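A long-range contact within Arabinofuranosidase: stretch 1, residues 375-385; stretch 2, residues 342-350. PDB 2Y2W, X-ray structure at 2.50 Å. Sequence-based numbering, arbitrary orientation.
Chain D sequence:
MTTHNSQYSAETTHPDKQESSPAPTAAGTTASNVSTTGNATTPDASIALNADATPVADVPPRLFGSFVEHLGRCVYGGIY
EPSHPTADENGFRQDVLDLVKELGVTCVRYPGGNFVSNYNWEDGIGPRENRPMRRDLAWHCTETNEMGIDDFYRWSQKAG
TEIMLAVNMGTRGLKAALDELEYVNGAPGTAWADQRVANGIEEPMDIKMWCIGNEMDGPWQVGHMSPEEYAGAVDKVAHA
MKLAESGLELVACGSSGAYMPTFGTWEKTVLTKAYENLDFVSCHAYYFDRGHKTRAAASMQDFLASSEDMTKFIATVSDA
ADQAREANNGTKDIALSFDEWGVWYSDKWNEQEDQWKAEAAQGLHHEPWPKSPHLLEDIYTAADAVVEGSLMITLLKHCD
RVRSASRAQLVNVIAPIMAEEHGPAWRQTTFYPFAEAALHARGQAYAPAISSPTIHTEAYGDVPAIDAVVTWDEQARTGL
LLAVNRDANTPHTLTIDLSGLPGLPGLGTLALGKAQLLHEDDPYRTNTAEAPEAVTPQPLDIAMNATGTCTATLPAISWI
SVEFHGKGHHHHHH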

# COMPACT_ATOMS: atom_id res chain seq x y z
N LEU D 375 -14.94 26.71 -13.63
CA LEU D 375 -15.53 25.38 -13.50
C LEU D 375 -16.61 25.36 -12.44
O LEU D 375 -16.44 25.94 -11.36
CB LEU D 375 -14.45 24.34 -13.14
CG LEU D 375 -13.36 23.99 -14.15
CD1 LEU D 375 -12.25 23.21 -13.46
CD2 LEU D 375 -13.91 23.20 -15.34
N LEU D 376 -17.73 24.70 -12.75
CA LEU D 376 -18.84 24.50 -11.82
C LEU D 376 -19.41 25.81 -11.27
O LEU D 376 -19.81 25.89 -10.11
CB LEU D 376 -18.42 23.58 -10.66
CG LEU D 376 -18.51 22.06 -10.80
CD1 LEU D 376 -17.55 21.51 -11.86
CD2 LEU D 376 -18.24 21.41 -9.45
N GLU D 377 -19.45 26.84 -12.12
CA GLU D 377 -19.93 28.16 -11.69
C GLU D 377 -21.43 28.32 -11.95
O GLU D 377 -21.86 29.15 -12.75
CB GLU D 377 -19.13 29.28 -12.35
CG GLU D 377 -17.70 29.40 -11.83
CD GLU D 377 -17.01 30.68 -12.27
OE1 GLU D 377 -17.63 31.50 -12.99
OE2 GLU D 377 -15.83 30.87 -11.90
N ASP D 378 -22.22 27.51 -11.25
CA ASP D 378 -23.67 27.51 -11.41
C ASP D 378 -24.29 28.82 -10.95
O ASP D 378 -23.94 29.35 -9.90
CB ASP D 378 -24.30 26.34 -10.64
CG ASP D 378 -24.05 24.99 -11.31
OD1 ASP D 378 -23.68 24.96 -12.50
OD2 ASP D 378 -24.25 23.95 -10.63
N ILE D 379 -25.20 29.34 -11.78
CA ILE D 379 -25.89 30.59 -11.49
C ILE D 379 -27.27 30.24 -10.94
O ILE D 379 -28.12 29.71 -11.66
CB ILE D 379 -26.00 31.50 -12.74
CG1 ILE D 379 -24.73 31.42 -13.61
CG2 ILE D 379 -26.27 32.94 -12.35
CD1 ILE D 379 -23.50 32.12 -13.02
N TYR D 380 -27.48 30.52 -9.65
CA TYR D 380 -28.61 29.97 -8.91
C TYR D 380 -29.93 30.69 -9.12
O TYR D 380 -30.00 31.92 -9.06
CB TYR D 380 -28.29 29.89 -7.41
CG TYR D 380 -27.31 28.80 -7.04
CD1 TYR D 380 -27.61 27.46 -7.25
CD2 TYR D 380 -26.08 29.12 -6.47
CE1 TYR D 380 -26.71 26.46 -6.91
CE2 TYR D 380 -25.17 28.13 -6.12
CZ TYR D 380 -25.49 26.80 -6.35
OH TYR D 380 -24.60 25.82 -6.00
N THR D 381 -30.98 29.90 -9.35
CA THR D 381 -32.33 30.41 -9.55
C THR D 381 -33.05 30.54 -8.22
O THR D 381 -32.62 29.98 -7.21
CB THR D 381 -33.14 29.47 -10.46
OG1 THR D 381 -33.22 28.17 -9.86
CG2 THR D 381 -32.50 29.35 -11.84
N ALA D 382 -34.17 31.27 -8.23
CA ALA D 382 -35.01 31.43 -7.04
C ALA D 382 -35.43 30.09 -6.45
O ALA D 382 -35.55 29.96 -5.23
CB ALA D 382 -36.24 32.27 -7.38
N ALA D 383 -35.63 29.10 -7.32
CA ALA D 383 -36.01 27.75 -6.90
C ALA D 383 -34.86 27.02 -6.20
O ALA D 383 -35.08 26.33 -5.20
CB ALA D 383 -36.51 26.95 -8.09
N ASP D 384 -33.64 27.18 -6.73
CA ASP D 384 -32.45 26.56 -6.14
C ASP D 384 -32.24 26.99 -4.69
O ASP D 384 -31.85 26.18 -3.85
CB ASP D 384 -31.20 26.91 -6.97
CG ASP D 384 -31.22 26.29 -8.36
OD1 ASP D 384 -31.83 25.22 -8.54
OD2 ASP D 384 -30.62 26.89 -9.28
N ALA D 385 -32.53 28.26 -4.41
CA ALA D 385 -32.42 28.82 -3.06
C ALA D 385 -33.45 28.23 -2.11
O ALA D 385 -33.14 27.94 -0.96
CB ALA D 385 -32.53 30.32 -3.11
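Stretch 2 342-350: GVWYSDKWN

Packing of residues 342-350 on residues 375-385 of the arabinofuranosidase chain. The two stretches run antiparallel, the start of stretch 2 lying by the helical end of stretch 1: the CA atoms pair Val-343 with Asp-384 at 6.6 Å, Tyr-345 with Asp-378 at 7.1 Å and Trp-349 with Leu-376 at 7.5 Å. Stretch 1 is mostly loop and enters a helix at Ala-382; stretch 2 begins extended and passes into a helix that includes Asp-347 to Asn-350, this helix, like that of stretch 1, continuing beyond the segment. Together they bury 510 Å², counted over both sides.

Gly-342 marks a corner in the chain. With phi/psi of 135/-177, a CB here would be jammed against the carbonyl oxygen of the preceding residue, so the backbone itself calls for glycine. Val-343 (-90/124, chi1 t) points its CA-to-CB bond toward stretch 1 and packs against both Tyr-380 and Asp-384. Its CG1 lies 3.7 Å from Tyr-380 CE1 and also 3.7 Å from Asp-384 OD1, while its CG2 approaches Asp-384 O at 3.6 Å. Its backbone is held as well: Tyr-380 OH donates a hydrogen bond to Val-343 O at 2.7 Å, the oxygen sitting at the edge of the tyrosine ring, near its plane.

The CA-to-CB bond of Trp-344 (-145/118) points sideways, but the end of its side chain comes nearer to stretch 1. The indole meets Leu-376, with Trp-344 NE1 3.5 Å from Leu-376 CG and Trp-344 CE2 3.7 Å from Leu-376 CD2. At the edge of the same ring, Trp-344 CD1 is 3.4 Å from Asp-378 OD2.

That carboxylate oxygen also receives the next backbone amide: Tyr-345 N donates to Asp-378 OD2 at 3.0 Å, with an N-H...acceptor angle of 153°. The Asp-378 side chain thus ties to the main chain of stretch 2 just ahead of the helical residues. The ring of Tyr-345 (chi1 m) extends along stretch 1, and its OH donates to Asp-384 OD1 at 3.0 Å. Tyr-345 thus joins two aspartates, one through its amide and the other through its hydroxyl. Asp-384 is itself anchored at the start of its helix: its OD2 accepts from Thr-381 N at 3.0 Å, and Thr-381 OG1, at the N-cap position, accepts a weak capping bond from Asp-384 N at 3.3 Å. One carboxylate therefore serves both the helix start and the contact between stretches.

Ser-346 turns its CA-to-CB bond away, and neither it nor Asp-347 touches stretch 1. In the helix, the CA-to-CB bond of Lys-348 points toward stretch 1, though the residue is exposed; Lys-348 NZ is 4.2 Å from Asp-378 OD1, opposite charges near each other but beyond a salt bridge. Trp-349 (chi1 t) closes the contact, its CE3 lying 4.4 Å from Leu-376 CD1, so that Leu-376 packs against both tryptophans. Asn-350 is out of reach; its amide N donates to Ser-346 O at 2.9 Å, a helical backbone bond.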

# COMPACT_ATOMS: atom_id res chain seq x y z
N GLY D 342 -25.70 20.55 -0.97
CA GLY D 342 -26.13 21.73 -1.72
C GLY D 342 -26.66 21.42 -3.11
O GLY D 342 -26.76 20.26 -3.51
N VAL D 343 -27.00 22.48 -3.84
CA VAL D 343 -27.50 22.36 -5.20
C VAL D 343 -26.35 22.41 -6.20
O VAL D 343 -25.56 23.35 -6.20
CB VAL D 343 -28.54 23.47 -5.53
CG1 VAL D 343 -28.91 23.46 -7.01
CG2 VAL D 343 -29.79 23.30 -4.67
N TRP D 344 -26.25 21.38 -7.04
CA TRP D 344 -25.24 21.31 -8.10
C TRP D 344 -25.77 20.63 -9.36
O TRP D 344 -26.14 19.45 -9.33
CB TRP D 344 -23.96 20.63 -7.60
CG TRP D 344 -22.93 20.32 -8.67
CD1 TRP D 344 -22.66 21.04 -9.80
CD2 TRP D 344 -22.02 19.21 -8.68
NE1 TRP D 344 -21.65 20.45 -10.51
CE2 TRP D 344 -21.24 19.32 -9.85
CE3 TRP D 344 -21.79 18.13 -7.82
CZ2 TRP D 344 -20.24 18.39 -10.19
CZ3 TRP D 344 -20.80 17.20 -8.15
CH2 TRP D 344 -20.04 17.34 -9.33
N TYR D 345 -25.80 21.38 -10.46
CA TYR D 345 -26.17 20.86 -11.77
C TYR D 345 -25.01 20.06 -12.36
O TYR D 345 -24.17 20.60 -13.09
CB TYR D 345 -26.62 21.99 -12.70
CG TYR D 345 -27.97 22.57 -12.34
CD1 TYR D 345 -28.08 23.63 -11.44
CD2 TYR D 345 -29.14 22.05 -12.89
CE1 TYR D 345 -29.33 24.16 -11.10
CE2 TYR D 345 -30.38 22.57 -12.56
CZ TYR D 345 -30.47 23.62 -11.66
OH TYR D 345 -31.71 24.13 -11.33
N SER D 346 -24.96 18.78 -12.02
CA SER D 346 -23.82 17.91 -12.33
C SER D 346 -23.80 17.35 -13.75
O SER D 346 -22.84 16.70 -14.15
CB SER D 346 -23.73 16.77 -11.31
OG SER D 346 -24.98 16.10 -11.17
N ASP D 347 -24.86 17.62 -14.52
CA ASP D 347 -24.94 17.20 -15.91
C ASP D 347 -23.93 17.91 -16.82
O ASP D 347 -23.46 17.34 -17.81
CB ASP D 347 -26.37 17.34 -16.46
CG ASP D 347 -26.96 18.73 -16.23
OD1 ASP D 347 -26.53 19.43 -15.30
OD2 ASP D 347 -27.87 19.10 -16.99
N LYS D 348 -23.59 19.15 -16.46
CA LYS D 348 -22.57 19.93 -17.17
C LYS D 348 -21.19 19.30 -17.03
O LYS D 348 -20.41 19.28 -17.99
CB LYS D 348 -22.55 21.38 -16.66
CG LYS D 348 -23.65 22.31 -17.21
CD LYS D 348 -25.02 22.00 -16.62
CE LYS D 348 -26.03 23.10 -16.93
NZ LYS D 348 -26.01 24.19 -15.91
N TRP D 349 -20.88 18.80 -15.84
CA TRP D 349 -19.61 18.11 -15.59
C TRP D 349 -19.63 16.68 -16.15
O TRP D 349 -18.60 16.19 -16.63
CB TRP D 349 -19.27 18.11 -14.10
CG TRP D 349 -18.04 17.32 -13.74
CD1 TRP D 349 -18.00 16.15 -13.02
CD2 TRP D 349 -16.69 17.61 -14.09
NE1 TRP D 349 -16.71 15.71 -12.90
CE2 TRP D 349 -15.88 16.59 -13.55
CE3 TRP D 349 -16.07 18.65 -14.82
CZ2 TRP D 349 -14.48 16.57 -13.71
CZ3 TRP D 349 -14.69 18.63 -14.97
CH2 TRP D 349 -13.91 17.59 -14.42
N ASN D 350 -20.79 16.04 -16.09
CA ASN D 350 -20.97 14.70 -16.65
C ASN D 350 -20.80 14.64 -18.17
O ASN D 350 -20.29 13.64 -18.70
CB ASN D 350 -22.34 14.12 -16.26
CG ASN D 350 -22.35 13.55 -14.85
OD1 ASN D 350 -21.37 12.96 -14.40
ND2 ASN D 350 -23.47 13.71 -14.16